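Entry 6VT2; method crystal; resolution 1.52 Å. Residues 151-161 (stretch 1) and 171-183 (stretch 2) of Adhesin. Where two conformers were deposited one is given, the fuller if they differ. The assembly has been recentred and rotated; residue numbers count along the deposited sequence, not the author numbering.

Stretch 1 151-161: DKDAVIAAVKS
Stretch 2, residues 171-183: TYSVSENGTVTIT

What fills the centre of the contact? V155, on a helix that runs through 151-161 and on beyond both ends (phi/psi near -65/-40), points toward a two-stranded hairpin, and its CG1 lies 3.4 Å from V180 CG2 and 4.1 Å from V174 CG2. One turn on, V159 CG2 is 4.1 Å from the same V180 CG2, while V159 CG1 meets I182 CD1 at 4.0 Å. All four valines, V155, V159, V174 and V180, are t at chi1; I182 is m,t, its CA-to-CB bond sideways but its end nearer the helix.

How does the helix lie on the hairpin? Strands 171-174 and 180-183 pair antiparallel through T171 N to T183 O and T183 N to T171 O (both 3.0 Å) and S173 N to T181 O (2.9 Å). The helix runs at 139° to the first, axes 8.4 Å apart at closest, and at 53° to the second, 10.2 Å away. CA of K152 sits 5.7 Å from CA of V174, and CA of I156 6.5 Å from CA of Y172, so numbers rise along the helix as they fall along the first strand, a roughly antiparallel course. I156 (m,t) places CG1 3.4 Å from V174 CG2 and CG2 3.9 Å from Y172 CB.

What surrounds the tyrosine ring? Y172 (chi1 m, chi2 86°) has K160 CG over one face, 4.0 Å from the ring centroid and 28° off its normal, a CH-pi contact. V159 CG1 approaches obliquely, 3.8 Å from Y172 CE2.

Where does the contact become polar? K152, m then t throughout, extends past V174, offering aliphatic CE, not a hydrogen bond, to V174 O (3.6 Å) and S175 O (3.5 Å). A type I turn, S175 to G178, links the strands, held by G178 N to S175 O (3.1 Å), T179 OG1 to N177 OD1 (2.8 Å) and T179 N to S175 OG (3.2 Å). At G178 (phi/psi 90/4), a CB would jam against the preceding carbonyl.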

ATOM      1  N   ASP A 151      -1.876  -6.271  19.791  1.00 25.99           N
ATOM      2  CA  ASP A 151      -1.824  -7.368  18.839  1.00 25.95           C
ATOM      3  C   ASP A 151      -3.210  -7.706  18.316  1.00 18.19           C
ATOM      4  O   ASP A 151      -3.393  -7.870  17.107  1.00 20.21           O
ATOM      5  CB  ASP A 151      -1.257  -8.620  19.484  1.00 21.15           C
ATOM      6  CG  ASP A 151       0.222  -8.517  19.822  1.00 24.28           C
ATOM      7  OD1 ASP A 151       0.927  -7.716  19.146  1.00 24.89           O
ATOM      8  OD2 ASP A 151       0.639  -9.262  20.764  1.00 22.99           O
ATOM      9  N   LYS A 152      -4.184  -7.838  19.233  1.00 21.30           N
ATOM     10  CA  LYS A 152      -5.544  -8.227  18.860  1.00 17.72           C
ATOM     11  C   LYS A 152      -6.164  -7.182  17.951  1.00 22.73           C
ATOM     12  O   LYS A 152      -6.788  -7.515  16.933  1.00 21.54           O
ATOM     13  CB  LYS A 152      -6.380  -8.439  20.107  1.00 21.22           C
ATOM     14  CG  LYS A 152      -5.966  -9.671  20.917  1.00 24.95           C
ATOM     15  CD  LYS A 152      -6.698  -9.759  22.258  1.00 27.10           C
ATOM     16  CE  LYS A 152      -6.295 -11.013  23.006  1.00 30.47           C
ATOM     17  NZ  LYS A 152      -7.140 -11.225  24.234  1.00 37.66           N
ATOM     18  N   ASP A 153      -5.978  -5.900  18.279  1.00 24.57           N
ATOM     19  CA  ASP A 153      -6.564  -4.874  17.433  1.00 26.32           C
ATOM     20  C   ASP A 153      -5.967  -4.955  16.049  1.00 21.29           C
ATOM     21  O   ASP A 153      -6.663  -4.729  15.047  1.00 28.93           O
ATOM     22  CB  ASP A 153      -6.368  -3.495  18.050  1.00 32.01           C
ATOM     23  CG  ASP A 153      -7.206  -3.306  19.307  1.00 41.93           C
ATOM     24  OD1 ASP A 153      -8.258  -3.972  19.434  1.00 48.64           O
ATOM     25  OD2 ASP A 153      -6.820  -2.489  20.169  1.00 52.94           O
ATOM     26  N   ALA A 154      -4.669  -5.276  15.973  1.00 22.93           N
ATOM     27  CA  ALA A 154      -3.996  -5.363  14.687  1.00 18.64           C
ATOM     28  C   ALA A 154      -4.515  -6.549  13.884  1.00 26.35           C
ATOM     29  O   ALA A 154      -4.625  -6.477  12.654  1.00 22.60           O
ATOM     30  CB  ALA A 154      -2.486  -5.481  14.854  1.00 26.68           C
ATOM     31  N   VAL A 155      -4.784  -7.671  14.548  1.00 19.06           N
ATOM     32  CA  VAL A 155      -5.349  -8.812  13.831  1.00 18.55           C
ATOM     33  C   VAL A 155      -6.735  -8.471  13.309  1.00 16.92           C
ATOM     34  O   VAL A 155      -7.028  -8.721  12.137  1.00 20.74           O
ATOM     35  CB  VAL A 155      -5.367 -10.048  14.730  1.00 17.83           C
ATOM     36  CG1 VAL A 155      -6.218 -11.155  14.101  1.00 15.09           C
ATOM     37  CG2 VAL A 155      -3.915 -10.526  15.003  1.00 15.93           C
ATOM     38  N   ILE A 156      -7.571  -7.847  14.145  1.00 20.95           N
ATOM     39  CA  ILE A 156      -8.915  -7.466  13.715  1.00 19.29           C
ATOM     40  C   ILE A 156      -8.831  -6.547  12.517  1.00 25.01           C
ATOM     41  O   ILE A 156      -9.592  -6.676  11.545  1.00 23.60           O
ATOM     42  CB  ILE A 156      -9.699  -6.809  14.860  1.00 25.55           C
ATOM     43  CG1 ILE A 156      -9.956  -7.817  15.964  1.00 24.14           C
ATOM     44  CG2 ILE A 156     -11.023  -6.224  14.326  1.00 28.71           C
ATOM     45  CD1 ILE A 156     -10.652  -7.247  17.154  1.00 34.50           C
ATOM     46  N   ALA A 157      -7.924  -5.580  12.575  1.00 26.03           N
ATOM     47  CA  ALA A 157      -7.796  -4.650  11.466  1.00 27.58           C
ATOM     48  C   ALA A 157      -7.370  -5.368  10.203  1.00 20.25           C
ATOM     49  O   ALA A 157      -7.825  -5.041   9.096  1.00 24.55           O
ATOM     50  CB  ALA A 157      -6.789  -3.569  11.833  1.00 27.94           C
ATOM     51  N   ALA A 158      -6.463  -6.336  10.337  1.00 22.25           N
ATOM     52  CA  ALA A 158      -6.001  -7.063   9.163  1.00 18.29           C
ATOM     53  C   ALA A 158      -7.098  -7.996   8.622  1.00 23.01           C
ATOM     54  O   ALA A 158      -7.185  -8.240   7.414  1.00 23.77           O
ATOM     55  CB  ALA A 158      -4.763  -7.879   9.492  1.00 24.10           C
ATOM     56  N   VAL A 159      -7.966  -8.518   9.473  1.00 23.46           N
ATOM     57  CA  VAL A 159      -9.100  -9.375   9.032  1.00 20.24           C
ATOM     58  C   VAL A 159     -10.137  -8.506   8.334  1.00 23.87           C
ATOM     59  O   VAL A 159     -10.492  -8.862   7.264  1.00 26.33           O
ATOM     60  CB  VAL A 159      -9.685 -10.195  10.187  1.00 16.67           C
ATOM     61  CG1 VAL A 159     -10.926 -10.927   9.736  1.00 25.03           C
ATOM     62  CG2 VAL A 159      -8.675 -11.210  10.716  1.00 18.84           C
ATOM     63  N   LYS A 160     -10.454  -7.350   8.882  1.00 26.21           N
ATOM     64  CA  LYS A 160     -11.453  -6.433   8.293  1.00 25.23           C
ATOM     65  C   LYS A 160     -10.896  -5.954   6.949  1.00 29.76           C
ATOM     66  O   LYS A 160     -11.618  -5.906   5.987  1.00 30.06           O
ATOM     67  CB  LYS A 160     -11.761  -5.271   9.234  1.00 24.32           C
ATOM     68  CG  LYS A 160     -12.692  -5.553  10.392  1.00 34.33           C
ATOM     69  CD  LYS A 160     -13.525  -4.370  10.779  1.00 45.33           C
ATOM     70  CE  LYS A 160     -13.227  -3.819  12.143  1.00 50.49           C
ATOM     71  NZ  LYS A 160     -14.444  -3.750  13.003  1.00 59.95           N
ATOM     72  N   SER A 161      -9.611  -5.667   6.873  1.00 27.55           N
ATOM     73  CA  SER A 161      -8.963  -5.170   5.635  1.00 33.12           C
ATOM     74  C   SER A 161      -9.035  -6.221   4.531  1.00 34.76           C
ATOM     75  O   SER A 161      -9.292  -5.876   3.414  1.00 34.84           O
ATOM     76  CB  SER A 161      -7.548  -4.725   5.874  1.00 32.84           C
ATOM     77  OG  SER A 161      -6.744  -4.933   4.732  1.00 38.08           O
ATOM     78  N   THR A 171     -19.108  -8.751  13.907  1.00 19.02           N
ATOM     79  CA  THR A 171     -18.235  -8.413  15.042  1.00 20.38           C
ATOM     80  C   THR A 171     -17.052  -9.360  14.993  1.00 25.64           C
ATOM     81  O   THR A 171     -17.108 -10.259  14.295  1.00 19.77           O
ATOM     82  CB  THR A 171     -19.001  -8.387  16.361  1.00 23.09           C
ATOM     83  OG1 THR A 171     -19.535  -9.667  16.647  1.00 31.30           O
ATOM     84  CG2 THR A 171     -20.135  -7.387  16.334  1.00 20.10           C
ATOM     85  N   TYR A 172     -15.955  -8.983  15.602  1.00 19.94           N
ATOM     86  CA  TYR A 172     -14.708  -9.749  15.576  1.00 24.40           C
ATOM     87  C   TYR A 172     -14.190  -9.908  16.997  1.00 23.84           C
ATOM     88  O   TYR A 172     -14.213  -8.933  17.681  1.00 27.05           O
ATOM     89  CB  TYR A 172     -13.693  -8.984  14.759  1.00 21.05           C
ATOM     90  CG  TYR A 172     -14.131  -8.797  13.343  1.00 22.21           C
ATOM     91  CD1 TYR A 172     -14.928  -7.739  12.963  1.00 25.10           C
ATOM     92  CD2 TYR A 172     -13.810  -9.719  12.384  1.00 28.15           C
ATOM     93  CE1 TYR A 172     -15.318  -7.556  11.656  1.00 26.21           C
ATOM     94  CE2 TYR A 172     -14.259  -9.590  11.087  1.00 28.24           C
ATOM     95  CZ  TYR A 172     -14.997  -8.493  10.706  1.00 27.01           C
ATOM     96  OH  TYR A 172     -15.401  -8.372   9.416  1.00 32.21           O
ATOM     97  N   SER A 173     -13.779 -11.102  17.377  1.00 23.21           N
ATOM     98  CA  SER A 173     -13.166 -11.376  18.678  1.00 23.70           C
ATOM     99  C   SER A 173     -11.835 -12.078  18.397  1.00 26.39           C
ATOM    100  O   SER A 173     -11.818 -12.891  17.573  1.00 19.92           O
ATOM    101  CB  SER A 173     -14.059 -12.194  19.493  1.00 25.84           C
ATOM    102  OG  SER A 173     -13.528 -12.469  20.758  1.00 35.83           O
ATOM    103  N   VAL A 174     -10.766 -11.713  19.083  1.00 17.79           N
ATOM    104  CA  VAL A 174      -9.479 -12.380  18.938  1.00 19.63           C
ATOM    105  C   VAL A 174      -9.125 -12.988  20.280  1.00 16.34           C
ATOM    106  O   VAL A 174      -9.161 -12.305  21.307  1.00 24.82           O
ATOM    107  CB  VAL A 174      -8.379 -11.407  18.490  1.00 19.81           C
ATOM    108  CG1 VAL A 174      -7.044 -12.156  18.315  1.00 19.03           C
ATOM    109  CG2 VAL A 174      -8.784 -10.698  17.262  1.00 23.71           C
ATOM    110  N   SER A 175      -8.770 -14.252  20.271  1.00 18.35           N
ATOM    111  CA  SER A 175      -8.441 -14.926  21.512  1.00 17.38           C
ATOM    112  C   SER A 175      -6.997 -14.637  21.899  1.00 19.97           C
ATOM    113  O   SER A 175      -6.252 -13.955  21.178  1.00 18.81           O
ATOM    114  CB  SER A 175      -8.617 -16.429  21.381  1.00 21.56           C
ATOM    115  OG  SER A 175      -7.575 -16.990  20.597  1.00 18.51           O
ATOM    116  N   GLU A 176      -6.592 -15.241  23.022  0.59 21.80           N
ATOM    117  CA  GLU A 176      -5.255 -15.031  23.554  0.59 21.90           C
ATOM    118  C   GLU A 176      -4.160 -15.468  22.598  0.59 21.01           C
ATOM    119  O   GLU A 176      -3.037 -14.959  22.711  0.59 21.91           O
ATOM    120  CB  GLU A 176      -5.121 -15.779  24.889  0.59 22.61           C
ATOM    121  CG  GLU A 176      -6.060 -15.271  25.986  0.59 33.18           C
ATOM    122  CD  GLU A 176      -7.511 -15.763  25.838  0.59 32.89           C
ATOM    123  OE1 GLU A 176      -7.856 -16.370  24.803  0.59 32.50           O
ATOM    124  OE2 GLU A 176      -8.308 -15.539  26.771  0.59 43.28           O
ATOM    125  N   ASN A 177      -4.445 -16.394  21.683  1.00 15.57           N
ATOM    126  CA  ASN A 177      -3.472 -16.925  20.738  1.00 18.43           C
ATOM    127  C   ASN A 177      -3.732 -16.486  19.306  1.00 12.72           C
ATOM    128  O   ASN A 177      -3.134 -17.041  18.367  1.00 15.27           O
ATOM    129  CB  ASN A 177      -3.418 -18.451  20.828  1.00 23.04           C
ATOM    130  CG  ASN A 177      -4.633 -19.118  20.242  1.00 21.51           C
ATOM    131  OD1 ASN A 177      -5.598 -18.470  19.914  1.00 17.79           O
ATOM    132  ND2 ASN A 177      -4.564 -20.412  20.068  1.00 29.80           N
ATOM    133  N   GLY A 178      -4.605 -15.491  19.114  1.00 16.56           N
ATOM    134  CA  GLY A 178      -4.837 -14.998  17.778  1.00 16.17           C
ATOM    135  C   GLY A 178      -5.955 -15.662  16.980  1.00 13.24           C
ATOM    136  O   GLY A 178      -6.160 -15.280  15.826  1.00 15.23           O
ATOM    137  N   THR A 179      -6.700 -16.594  17.576  1.00 12.23           N
ATOM    138  CA  THR A 179      -7.841 -17.178  16.903  1.00 14.12           C
ATOM    139  C   THR A 179      -8.904 -16.109  16.749  1.00 11.77           C
ATOM    140  O   THR A 179      -9.299 -15.467  17.728  1.00 15.77           O
ATOM    141  CB  THR A 179      -8.404 -18.328  17.706  1.00 17.18           C
ATOM    142  OG1 THR A 179      -7.421 -19.336  17.927  1.00 17.42           O
ATOM    143  CG2 THR A 179      -9.554 -18.987  16.927  1.00 15.47           C
ATOM    144  N   VAL A 180      -9.427 -15.970  15.531  1.00 12.58           N
ATOM    145  CA  VAL A 180     -10.382 -14.920  15.260  1.00 13.66           C
ATOM    146  C   VAL A 180     -11.760 -15.536  15.135  1.00 13.61           C
ATOM    147  O   VAL A 180     -11.957 -16.500  14.393  1.00 15.71           O
ATOM    148  CB  VAL A 180     -10.016 -14.163  13.991  1.00 16.05           C
ATOM    149  CG1 VAL A 180     -11.208 -13.215  13.596  1.00 14.93           C
ATOM    150  CG2 VAL A 180      -8.772 -13.353  14.203  1.00 15.54           C
ATOM    151  N   THR A 181     -12.699 -14.976  15.842  1.00 13.99           N
ATOM    152  CA  THR A 181     -14.094 -15.364  15.704  1.00 14.30           C
ATOM    153  C   THR A 181     -14.835 -14.213  15.064  1.00 16.43           C
ATOM    154  O   THR A 181     -14.847 -13.107  15.602  1.00 18.11           O
ATOM    155  CB  THR A 181     -14.696 -15.689  17.055  1.00 17.33           C
ATOM    156  OG1 THR A 181     -14.040 -16.803  17.610  1.00 19.69           O
ATOM    157  CG2 THR A 181     -16.208 -16.045  16.886  1.00 18.26           C
ATOM    158  N   ILE A 182     -15.462 -14.436  13.917  1.00 13.64           N
ATOM    159  CA  ILE A 182     -16.274 -13.417  13.214  1.00 15.60           C
ATOM    160  C   ILE A 182     -17.704 -13.790  13.541  1.00 18.49           C
ATOM    161  O   ILE A 182     -18.018 -14.898  13.352  1.00 16.12           O
ATOM    162  CB  ILE A 182     -16.003 -13.451  11.705  1.00 16.30           C
ATOM    163  CG1 ILE A 182     -14.509 -13.237  11.433  1.00 15.41           C
ATOM    164  CG2 ILE A 182     -16.883 -12.453  10.930  1.00 21.47           C
ATOM    165  CD1 ILE A 182     -14.086 -13.428  10.010  1.00 18.89           C
ATOM    166  N   THR A 183     -18.479 -12.900  14.105  1.00 14.17           N
ATOM    167  CA  THR A 183     -19.867 -13.202  14.441  1.00 15.23           C
ATOM    168  C   THR A 183     -20.712 -12.415  13.468  1.00 18.70           C
ATOM    169  O   THR A 183     -20.653 -11.248  13.466  1.00 16.89           O
ATOM    170  CB  THR A 183     -20.212 -12.868  15.885  1.00 16.84           C
ATOM    171  OG1 THR A 183     -19.361 -13.635  16.721  1.00 18.98           O
ATOM    172  CG2 THR A 183     -21.633 -13.192  16.268  1.00 18.10           C
TER